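Local coordinates for protein 2-hydroxyisobutyryl-CoA mutase large subunit (Aquincola tertiaricarbonis, PDB 4R3U) that catalyses, together with its small cobalamin-binding partner subunit, the interconversion of 2-hydroxyisobutyryl-CoA and (S)-3-hydroxybutyryl-CoA, at residues F292-A297 / P333-L338; G78-T83 / Y320-K325; I250-Y255 / A273-Y278. One frame throughout, in Å; residues are numbered along the deposited sequence.

Contact 1 of 3, residues F292-A297 / P333-L338. With 3KK (S-{(3R,5R,9R)-1-[(2R,3S,4R,5R)-5-(6-amino-9H-purin-9-yl)-4-hydroxy-3-(phosphonooxy)tetrahydrofuran-2-yl]-3,5,9-trihydroxy-8,8-dimethyl-3,5-dioxido-10,14-dioxo-2,4,6-trioxa-11,15-diaza-3lambda~5~,5lambda~5~-diphosphaheptadecan-17-yl} 2-hydroxy-2-methylpropanethioate), chain F.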
# COMPACT_ATOMS: atom_id res chain seq x y z
N PHE A 292 10.16 -13.40 -34.58
CA PHE A 292 10.48 -12.27 -33.70
C PHE A 292 9.41 -11.89 -32.69
O PHE A 292 9.76 -11.45 -31.59
CB PHE A 292 10.92 -11.04 -34.54
CG PHE A 292 9.81 -10.39 -35.35
CD1 PHE A 292 9.49 -10.86 -36.62
CD2 PHE A 292 9.09 -9.31 -34.83
CE1 PHE A 292 8.45 -10.28 -37.35
CE2 PHE A 292 8.05 -8.73 -35.57
CZ PHE A 292 7.74 -9.22 -36.82
N ALA A 293 8.11 -12.06 -33.03
CA ALA A 293 7.00 -11.76 -32.11
C ALA A 293 7.14 -12.36 -30.70
O ALA A 293 6.88 -11.63 -29.73
CB ALA A 293 5.67 -12.10 -32.72
N PRO A 294 7.64 -13.62 -30.54
CA PRO A 294 7.82 -14.17 -29.17
C PRO A 294 8.72 -13.33 -28.25
O PRO A 294 8.49 -13.29 -27.04
CB PRO A 294 8.43 -15.55 -29.41
CG PRO A 294 8.02 -15.92 -30.78
CD PRO A 294 8.01 -14.64 -31.54
N ARG A 295 9.71 -12.63 -28.85
CA ARG A 295 10.70 -11.78 -28.19
C ARG A 295 10.36 -10.29 -28.06
O ARG A 295 11.08 -9.54 -27.39
CB ARG A 295 12.10 -11.99 -28.79
CG ARG A 295 12.84 -13.20 -28.21
CD ARG A 295 13.34 -12.91 -26.80
NE ARG A 295 13.55 -14.14 -26.07
CZ ARG A 295 13.62 -14.23 -24.75
NH1 ARG A 295 13.82 -15.40 -24.17
NH2 ARG A 295 13.49 -13.15 -23.99
N LEU A 296 9.22 -9.86 -28.66
CA LEU A 296 8.75 -8.49 -28.51
C LEU A 296 8.29 -8.35 -27.06
O LEU A 296 7.87 -9.34 -26.45
CB LEU A 296 7.56 -8.18 -29.45
CG LEU A 296 7.82 -8.14 -30.96
CD1 LEU A 296 6.51 -8.11 -31.72
CD2 LEU A 296 8.68 -6.94 -31.33
N ALA A 297 8.38 -7.15 -26.51
CA ALA A 297 7.99 -6.85 -25.13
C ALA A 297 7.49 -5.42 -25.05
O ALA A 297 7.70 -4.62 -25.98
CB ALA A 297 9.16 -7.09 -24.18
N PRO A 333 2.35 -19.80 -30.17
CA PRO A 333 1.61 -19.18 -29.05
C PRO A 333 2.34 -18.05 -28.33
O PRO A 333 1.68 -17.11 -27.89
CB PRO A 333 1.31 -20.36 -28.11
CG PRO A 333 2.28 -21.42 -28.51
CD PRO A 333 2.45 -21.27 -29.99
N GLU A 334 3.70 -18.12 -28.28
CA GLU A 334 4.58 -17.11 -27.67
C GLU A 334 4.51 -15.77 -28.40
O GLU A 334 4.78 -14.72 -27.79
CB GLU A 334 6.04 -17.58 -27.62
CG GLU A 334 6.28 -18.88 -26.87
CD GLU A 334 7.74 -19.12 -26.59
OE1 GLU A 334 8.56 -18.95 -27.52
OE2 GLU A 334 8.08 -19.43 -25.43
N SER A 335 4.11 -15.78 -29.67
CA SER A 335 3.91 -14.58 -30.49
C SER A 335 2.66 -13.81 -30.01
O SER A 335 2.53 -12.62 -30.28
CB SER A 335 3.71 -14.98 -31.94
OG SER A 335 4.91 -15.48 -32.50
N MET A 336 1.73 -14.51 -29.35
CA MET A 336 0.48 -13.93 -28.88
C MET A 336 0.51 -13.58 -27.37
O MET A 336 -0.38 -12.85 -26.91
CB MET A 336 -0.70 -14.84 -29.26
CG MET A 336 -0.76 -15.14 -30.76
SD MET A 336 -1.69 -16.64 -31.16
CE MET A 336 -0.53 -17.45 -32.16
N ARG A 337 1.55 -14.05 -26.62
CA ARG A 337 1.66 -13.71 -25.20
C ARG A 337 2.46 -12.43 -24.91
O ARG A 337 3.67 -12.38 -25.15
CB ARG A 337 2.00 -14.90 -24.27
CG ARG A 337 3.32 -15.62 -24.50
CD ARG A 337 4.40 -15.22 -23.51
NE ARG A 337 5.75 -15.65 -23.95
CZ ARG A 337 6.53 -14.97 -24.79
NH1 ARG A 337 6.11 -13.82 -25.32
NH2 ARG A 337 7.74 -15.42 -25.11
N LEU A 338 1.75 -11.39 -24.43
CA LEU A 338 2.31 -10.09 -24.09
C LEU A 338 3.08 -10.19 -22.79
O LEU A 338 2.53 -10.63 -21.78
CB LEU A 338 1.20 -9.01 -24.00
CG LEU A 338 1.62 -7.56 -23.77
CD1 LEU A 338 0.75 -6.60 -24.56
CD2 LEU A 338 1.58 -7.19 -22.29
C4 3KK F . 12.88 7.22 -18.56
C3 3KK F . 12.38 6.17 -17.57
C2 3KK F . 11.04 6.59 -16.98
O3 3KK F . 13.34 6.07 -16.53
C1 3KK F . 12.22 4.79 -18.22
O1 3KK F . 11.75 4.64 -19.35
S1P 3KK F . 12.78 3.47 -17.20
C2P 3KK F . 12.52 2.00 -18.23
C3P 3KK F . 13.20 0.80 -17.61
N4P 3KK F . 12.88 -0.37 -18.42
C5P 3KK F . 12.93 -1.61 -17.93
O5P 3KK F . 13.25 -1.89 -16.77
C6P 3KK F . 12.54 -2.67 -18.96
C7P 3KK F . 12.72 -4.09 -18.43
N8P 3KK F . 12.24 -5.06 -19.41
C9P 3KK F . 12.47 -6.37 -19.26
O9P 3KK F . 13.12 -6.83 -18.32
CAP 3KK F . 11.98 -7.30 -20.41
OAP 3KK F . 12.12 -6.67 -21.71
CBP 3KK F . 10.60 -8.01 -20.19
CDP 3KK F . 10.37 -9.05 -21.30
CEP 3KK F . 9.43 -7.02 -20.24
CCP 3KK F . 10.57 -8.78 -18.85
O6A 3KK F . 11.73 -9.63 -18.79
P2A 3KK F . 12.30 -10.28 -17.47
O4A 3KK F . 12.31 -9.29 -16.39
O5A 3KK F . 13.57 -10.96 -17.83
O3A 3KK F . 11.13 -11.36 -17.14
P1A 3KK F . 10.73 -12.70 -18.00
O1A 3KK F . 11.25 -12.66 -19.39
O2A 3KK F . 9.29 -12.93 -17.80
O5B 3KK F . 11.55 -13.77 -17.08
C5B 3KK F . 12.91 -14.17 -17.34
C4B 3KK F . 12.97 -15.68 -17.64
O4B 3KK F . 12.20 -16.46 -16.67
C3B 3KK F . 12.38 -15.99 -19.01
O3B 3KK F . 13.17 -17.06 -19.60
P3B 3KK F . 14.13 -16.85 -20.88
O8A 3KK F . 13.19 -16.38 -21.92
O7A 3KK F . 15.11 -15.85 -20.40
O9A 3KK F . 14.68 -18.21 -21.07
C2B 3KK F . 10.98 -16.47 -18.70
O2B 3KK F . 10.46 -17.34 -19.71
C1B 3KK F . 11.17 -17.19 -17.38
N9A 3KK F . 9.93 -17.21 -16.54
C8A 3KK F . 9.28 -16.18 -16.00
N7A 3KK F . 8.23 -16.66 -15.34
C5A 3KK F . 8.23 -17.99 -15.46
C4A 3KK F . 9.30 -18.33 -16.21
N3A 3KK F . 9.58 -19.63 -16.50
C2A 3KK F . 8.75 -20.66 -16.02
N1A 3KK F . 7.64 -20.26 -15.23
C6A 3KK F . 7.40 -18.95 -14.99
N6A 3KK F . 6.36 -18.56 -14.26
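P294 and S335 bring two loops of the TIM barrel together, their CA atoms 4.1 Å apart. The segment 292-297, with a short 3-10 turn at 293-295, leads into barrel strand 298-302; the loop 333-338 runs toward the neighbouring parallel strand 340-344. Backbone meets backbone where P294 CA points a C-H at E334 O (3.4 Å, nearly straight at 165°). Around this point the P294 ring lies on the other loop: its CB sits 3.6 Å from E334 CB, and its CD reaches 3.4 Å to S335 OG. That hydroxyl also lies 3.5 Å from A293 CB, and its hydrogen bond goes to D290. The polar grip comes from R337, whose end swings back to the 292-297 turn. Its NH1 and NH2 both donate end-on to P294 O, each over 3.0 Å, and this pair of bonds holds the turn of the guanidinium. The carbonyl oxygen lies in the guanidinium plane; NH1 uses an in-plane lone pair, while NH2 is tilted 30° from the carbonyl plane. E334 CB rests on one face of this guanidinium, toward its rim. R295 points away from the other loop and serves the coenzyme A pocket: its NH2 is hydrogen-bonded to N248, and its NH1 donates to O8A of the 3'-phosphate of 3KK.

Contact 2 of 3, residues G78-T83 / Y320-K325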
# COMPACT_ATOMS: atom_id res chain seq x y z
N GLY A 78 -1.45 -18.27 -19.46
CA GLY A 78 -0.55 -19.01 -20.34
C GLY A 78 -1.23 -19.73 -21.49
O GLY A 78 -0.61 -20.56 -22.18
N ARG A 79 -2.53 -19.40 -21.71
CA ARG A 79 -3.38 -19.90 -22.78
C ARG A 79 -4.06 -18.72 -23.41
O ARG A 79 -4.45 -17.80 -22.70
CB ARG A 79 -4.43 -20.89 -22.26
CG ARG A 79 -4.77 -22.00 -23.25
CD ARG A 79 -5.57 -23.07 -22.55
NE ARG A 79 -6.24 -23.99 -23.48
CZ ARG A 79 -6.11 -25.32 -23.47
NH1 ARG A 79 -5.30 -25.92 -22.61
NH2 ARG A 79 -6.77 -26.06 -24.35
N TYR A 80 -4.20 -18.73 -24.75
CA TYR A 80 -4.81 -17.69 -25.58
C TYR A 80 -6.23 -17.32 -25.11
O TYR A 80 -6.98 -18.25 -24.78
CB TYR A 80 -4.80 -18.16 -27.05
CG TYR A 80 -5.38 -17.16 -28.04
CD1 TYR A 80 -4.56 -16.22 -28.67
CD2 TYR A 80 -6.73 -17.18 -28.37
CE1 TYR A 80 -5.09 -15.32 -29.60
CE2 TYR A 80 -7.26 -16.27 -29.28
CZ TYR A 80 -6.44 -15.35 -29.90
OH TYR A 80 -6.97 -14.48 -30.82
N PRO A 81 -6.65 -16.02 -25.08
CA PRO A 81 -5.92 -14.80 -25.43
C PRO A 81 -5.04 -14.19 -24.34
O PRO A 81 -4.69 -13.01 -24.44
CB PRO A 81 -7.03 -13.86 -25.90
CG PRO A 81 -8.20 -14.23 -25.04
CD PRO A 81 -8.02 -15.68 -24.65
N PHE A 82 -4.64 -15.00 -23.32
CA PHE A 82 -3.73 -14.60 -22.23
C PHE A 82 -4.19 -13.45 -21.33
O PHE A 82 -3.37 -12.84 -20.67
CB PHE A 82 -2.28 -14.36 -22.72
CG PHE A 82 -1.72 -15.40 -23.66
CD1 PHE A 82 -1.05 -16.52 -23.18
CD2 PHE A 82 -1.85 -15.26 -25.04
CE1 PHE A 82 -0.52 -17.46 -24.04
CE2 PHE A 82 -1.36 -16.23 -25.90
CZ PHE A 82 -0.68 -17.31 -25.40
N THR A 83 -5.50 -13.20 -21.26
CA THR A 83 -6.07 -12.17 -20.38
C THR A 83 -5.54 -12.33 -18.92
O THR A 83 -5.15 -11.34 -18.28
CB THR A 83 -7.59 -12.30 -20.45
OG1 THR A 83 -7.98 -12.39 -21.83
CG2 THR A 83 -8.35 -11.18 -19.68
N TYR A 320 -3.57 -7.64 -27.73
CA TYR A 320 -2.31 -8.07 -28.30
C TYR A 320 -2.41 -9.47 -28.88
O TYR A 320 -1.98 -9.67 -30.02
CB TYR A 320 -1.19 -8.01 -27.25
CG TYR A 320 0.13 -8.54 -27.77
CD1 TYR A 320 0.90 -7.81 -28.67
CD2 TYR A 320 0.61 -9.79 -27.35
CE1 TYR A 320 2.13 -8.29 -29.14
CE2 TYR A 320 1.83 -10.27 -27.81
CZ TYR A 320 2.58 -9.52 -28.71
OH TYR A 320 3.78 -10.00 -29.17
N ALA A 321 -2.98 -10.44 -28.11
CA ALA A 321 -3.16 -11.82 -28.58
C ALA A 321 -3.97 -11.85 -29.88
O ALA A 321 -3.53 -12.46 -30.87
CB ALA A 321 -3.84 -12.65 -27.52
N LYS A 322 -5.14 -11.14 -29.88
CA LYS A 322 -6.06 -11.07 -31.01
C LYS A 322 -5.43 -10.48 -32.26
O LYS A 322 -5.64 -11.01 -33.34
CB LYS A 322 -7.37 -10.35 -30.61
CG LYS A 322 -8.23 -11.19 -29.68
CD LYS A 322 -9.45 -10.46 -29.14
CE LYS A 322 -10.35 -11.45 -28.44
NZ LYS A 322 -11.67 -10.86 -28.06
N ILE A 323 -4.61 -9.41 -32.09
CA ILE A 323 -3.92 -8.70 -33.19
C ILE A 323 -2.90 -9.63 -33.84
O ILE A 323 -2.91 -9.79 -35.06
CB ILE A 323 -3.27 -7.38 -32.68
CG1 ILE A 323 -4.34 -6.33 -32.29
CG2 ILE A 323 -2.28 -6.80 -33.68
CD1 ILE A 323 -3.76 -5.15 -31.34
N MET A 324 -2.03 -10.24 -33.03
CA MET A 324 -0.97 -11.16 -33.46
C MET A 324 -1.53 -12.39 -34.19
O MET A 324 -1.05 -12.71 -35.29
CB MET A 324 -0.05 -11.53 -32.28
CG MET A 324 0.67 -10.33 -31.67
SD MET A 324 1.46 -9.16 -32.84
CE MET A 324 2.89 -10.02 -33.21
N LYS A 325 -2.58 -13.01 -33.64
CA LYS A 325 -3.24 -14.16 -34.25
C LYS A 325 -4.04 -13.78 -35.48
O LYS A 325 -3.79 -14.32 -36.55
CB LYS A 325 -4.14 -14.91 -33.24
CG LYS A 325 -4.64 -16.26 -33.78
CD LYS A 325 -5.91 -16.74 -33.10
CE LYS A 325 -5.98 -18.24 -33.12
NZ LYS A 325 -6.88 -18.76 -32.06
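P81 and A321 are the nearest pair of CA atoms, 5.1 Å apart, where the irregular loop 78-83, with a cis peptide bond before P81, lies against helix 306-327. The loop leads toward barrel strand 97-102, and the helix is one of the outer helices of the TIM barrel, so the contact packs a loop onto the barrel's helical layer. Y80 carries most of it. With CG anti to the backbone N (chi1 -179°), its ring is sandwiched: P81 CB lies over the centre of one face, and K325 NZ comes over the opposite face toward the rim. This lysine makes a cation-pi contact, NZ 4.1 Å from the Y80 ring centroid and 24° off the normal, while its CD comes within 3.4 Å of Y80 OH. At the ring edge, CE1 of Y80 lies 3.5 Å from A321 O, a carbonyl that already accepts the helical bond from K325 N. The phenol oxygen reaches over the helix backbone, Y80 OH standing 3.5 Å from K322 CA. The K322 side chain runs on past it, fully extended, and its ammonium forms salt bridges with E430 and D73. On the P81 side of the ring, beyond its CE1 edge, the small A321 lets the loop come close. Its CB touches Y80 CE1, P81 CB and, more loosely, the edge of the F82 ring. F82 lays one face over its own loop's backbone, with Y80 N above the ring centre. The tightest of A321's neighbours is a carbonyl, P81 O, 3.2 Å from A321 CB.

Contact 3 of 3, residues I250-Y255 / A273-Y278. With 3HC (3-hydroxybutanoyl-coenzyme A), chain E.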
# COMPACT_ATOMS: atom_id res chain seq x y z
N ILE A 250 13.29 -4.68 -27.82
CA ILE A 250 12.43 -3.50 -27.67
C ILE A 250 11.47 -3.71 -26.52
O ILE A 250 11.13 -4.84 -26.17
CB ILE A 250 11.65 -3.27 -29.01
CG1 ILE A 250 10.93 -1.89 -29.04
CG2 ILE A 250 10.68 -4.46 -29.34
CD1 ILE A 250 10.30 -1.49 -30.40
N ASN A 251 11.01 -2.62 -25.98
CA ASN A 251 9.96 -2.46 -25.03
C ASN A 251 9.13 -1.39 -25.70
O ASN A 251 9.53 -0.21 -25.69
CB ASN A 251 10.47 -1.95 -23.68
CG ASN A 251 10.68 -3.03 -22.65
OD1 ASN A 251 10.64 -4.23 -22.90
ND2 ASN A 251 10.94 -2.60 -21.47
N ILE A 252 8.03 -1.83 -26.39
CA ILE A 252 7.05 -0.94 -27.03
C ILE A 252 6.34 -0.32 -25.81
O ILE A 252 5.73 -1.04 -25.02
CB ILE A 252 6.11 -1.70 -28.00
CG1 ILE A 252 6.94 -2.50 -29.03
CG2 ILE A 252 5.16 -0.73 -28.71
CD1 ILE A 252 6.27 -3.74 -29.64
N SER A 253 6.54 0.98 -25.61
CA SER A 253 6.16 1.67 -24.38
C SER A 253 4.92 2.55 -24.33
O SER A 253 4.67 3.37 -25.21
CB SER A 253 7.36 2.43 -23.80
OG SER A 253 8.59 1.74 -23.98
N GLY A 254 4.19 2.42 -23.24
CA GLY A 254 3.01 3.22 -22.94
C GLY A 254 3.26 4.17 -21.78
O GLY A 254 2.65 5.24 -21.71
N TYR A 255 4.22 3.78 -20.89
CA TYR A 255 4.61 4.56 -19.73
C TYR A 255 4.75 6.08 -20.00
O TYR A 255 4.14 6.90 -19.30
CB TYR A 255 5.91 3.99 -19.10
CG TYR A 255 6.31 4.71 -17.82
CD1 TYR A 255 5.74 4.37 -16.59
CD2 TYR A 255 7.19 5.79 -17.85
CE1 TYR A 255 6.03 5.09 -15.43
CE2 TYR A 255 7.50 6.51 -16.70
CZ TYR A 255 6.91 6.16 -15.49
OH TYR A 255 7.21 6.86 -14.34
N ALA A 273 -0.83 0.79 -31.45
CA ALA A 273 -0.69 1.43 -32.78
C ALA A 273 0.76 1.36 -33.25
O ALA A 273 1.02 1.04 -34.42
CB ALA A 273 -1.17 2.88 -32.72
N ASN A 274 1.71 1.60 -32.33
CA ASN A 274 3.16 1.54 -32.54
C ASN A 274 3.61 0.11 -32.83
O ASN A 274 4.40 -0.10 -33.76
CB ASN A 274 3.91 2.13 -31.35
CG ASN A 274 3.87 3.65 -31.31
OD1 ASN A 274 3.54 4.31 -32.31
ND2 ASN A 274 4.29 4.24 -30.20
N LEU A 275 3.06 -0.88 -32.10
CA LEU A 275 3.36 -2.30 -32.32
C LEU A 275 3.05 -2.69 -33.77
O LEU A 275 3.90 -3.29 -34.44
CB LEU A 275 2.58 -3.21 -31.34
CG LEU A 275 2.43 -4.69 -31.78
CD1 LEU A 275 3.69 -5.49 -31.51
CD2 LEU A 275 1.23 -5.31 -31.15
N ILE A 276 1.85 -2.35 -34.26
CA ILE A 276 1.41 -2.67 -35.61
C ILE A 276 2.41 -2.16 -36.67
O ILE A 276 2.82 -2.92 -37.54
CB ILE A 276 -0.06 -2.21 -35.84
CG1 ILE A 276 -1.02 -3.14 -35.07
CG2 ILE A 276 -0.40 -2.11 -37.37
CD1 ILE A 276 -2.33 -2.46 -34.63
N THR A 277 2.85 -0.89 -36.53
CA THR A 277 3.82 -0.24 -37.42
C THR A 277 5.12 -1.05 -37.47
O THR A 277 5.62 -1.32 -38.56
CB THR A 277 4.02 1.20 -36.96
OG1 THR A 277 2.74 1.78 -36.73
CG2 THR A 277 4.79 2.04 -37.96
N TYR A 278 5.63 -1.45 -36.29
CA TYR A 278 6.86 -2.22 -36.11
C TYR A 278 6.80 -3.60 -36.75
O TYR A 278 7.74 -3.97 -37.46
CB TYR A 278 7.25 -2.31 -34.61
CG TYR A 278 7.76 -1.01 -34.00
CD1 TYR A 278 8.68 -0.20 -34.67
CD2 TYR A 278 7.40 -0.64 -32.70
CE1 TYR A 278 9.18 0.96 -34.10
CE2 TYR A 278 7.89 0.53 -32.12
CZ TYR A 278 8.80 1.32 -32.81
OH TYR A 278 9.32 2.47 -32.27
N1A 3HC E . 7.62 -20.24 -15.21
C2A 3HC E . 8.76 -20.71 -16.03
N3A 3HC E . 9.59 -19.60 -16.51
C4A 3HC E . 9.30 -18.31 -16.21
C5A 3HC E . 8.23 -17.98 -15.46
C6A 3HC E . 7.39 -18.93 -15.00
N6A 3HC E . 6.35 -18.54 -14.27
N7A 3HC E . 8.23 -16.65 -15.33
C8A 3HC E . 9.29 -16.17 -15.98
N9A 3HC E . 9.93 -17.19 -16.55
C1B 3HC E . 11.17 -17.17 -17.38
C2B 3HC E . 10.98 -16.45 -18.70
O2B 3HC E . 10.47 -17.32 -19.71
C3B 3HC E . 12.39 -15.98 -19.00
O3B 3HC E . 13.18 -17.05 -19.59
P3B 3HC E . 14.14 -16.84 -20.87
O7A 3HC E . 15.12 -15.84 -20.40
O8A 3HC E . 14.69 -18.21 -21.06
O9A 3HC E . 13.19 -16.39 -21.92
C4B 3HC E . 12.97 -15.67 -17.63
O4B 3HC E . 12.20 -16.45 -16.66
C5B 3HC E . 12.92 -14.16 -17.33
O5B 3HC E . 11.55 -13.76 -17.06
P1A 3HC E . 10.73 -12.70 -17.98
O1A 3HC E . 11.25 -12.66 -19.38
O2A 3HC E . 9.29 -12.93 -17.78
O3A 3HC E . 11.12 -11.35 -17.13
P2A 3HC E . 12.29 -10.27 -17.46
O4A 3HC E . 12.30 -9.27 -16.39
O5A 3HC E . 13.57 -10.95 -17.82
O6A 3HC E . 11.72 -9.63 -18.79
CBP 3HC E . 10.60 -8.01 -20.20
CCP 3HC E . 10.57 -8.77 -18.85
CDP 3HC E . 10.37 -9.05 -21.30
CEP 3HC E . 9.43 -7.01 -20.24
CAP 3HC E . 11.97 -7.29 -20.42
OAP 3HC E . 12.12 -6.67 -21.71
C9P 3HC E . 12.48 -6.37 -19.27
O9P 3HC E . 13.13 -6.83 -18.33
N8P 3HC E . 12.23 -5.06 -19.41
C7P 3HC E . 12.72 -4.09 -18.43
C6P 3HC E . 12.54 -2.67 -18.95
C5P 3HC E . 12.93 -1.61 -17.92
O5P 3HC E . 13.26 -1.90 -16.76
N4P 3HC E . 12.89 -0.37 -18.40
C3P 3HC E . 13.21 0.80 -17.59
C2P 3HC E . 12.52 1.99 -18.21
S1P 3HC E . 12.76 3.49 -17.22
C1 3HC E . 11.86 4.62 -18.29
O1 3HC E . 11.93 4.60 -19.52
C2 3HC E . 10.87 5.58 -17.61
C3 3HC E . 11.59 6.78 -16.97
O3 3HC E . 12.55 6.31 -16.03
C4 3HC E . 12.25 7.67 -18.03
O HOH W 1 4.89 2.87 -28.01
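I250 and Y278 meet by a CH-pi contact: the methyl CD1 of I250 sits over one face of the Y278 ring, 4.0 Å from its centroid. In I250, CG1 is anti to the backbone N (chi1 -169°), and an anti chi2 of 171° carries CD1 on to the ring. Purely apolar contacts follow at I252. Its CD1 touches L275 CD1 at 3.6 Å, its CG1 passes beside Y278 CD2, and its CG2 lies at 4.1 Å from N274 CB. These side chains pack strand 252-253 of the TIM barrel against helix 264-283, the helix of the beta-alpha-beta crossover that leads on to parallel strand 298-302. The polar contacts lie around this oily seam. One water donates to S253 O and accepts from N274 ND2 (2.7 Å), joining strand and helix. D211 takes the hydroxyl of Y278 with one carboxylate oxygen and the backbone N-H of S253 with the other, tying both segments to a third partner. S253 OG, on the strand face turned from the helix, bonds to N251 O at 2.8 Å, with the hydroxyl above the carbonyl plane. The ligand is met by two residues that do not touch the helix. N251, which binds (3S)-3-hydroxybutanoyl-CoA, lays its side-chain amide beside the pantetheine arm of 3HC, CG 4.0 Å from the ligand's OAP, and an alanine here would probably leave a gap along that arm and let it shift. Further along, Y255 approaches the acyl group obliquely, its CE2 3.6 Å from C2 of 3HC.

Contact 3 is fully buried and mostly apolar, at a barrel strand and its helix; contacts 1 and 2 lie farther from the chain's centre and are only partly buried. Accordingly arginine and lysine ends do much of the work there, a guanidinium on a carbonyl in contact 1 and an ammonium over a ring in contact 2. Contacts 1 and 3 share the coenzyme A pocket and meet at A297 O and I252 N, a probable hydrogen bond between strand 252-253 and the residue leading into strand 298-302. Contact 2 touches no ligand; its helix packs on both others, Y320 OH reaching S335 O of contact 1 and the Y320 ring meeting L275 of contact 3.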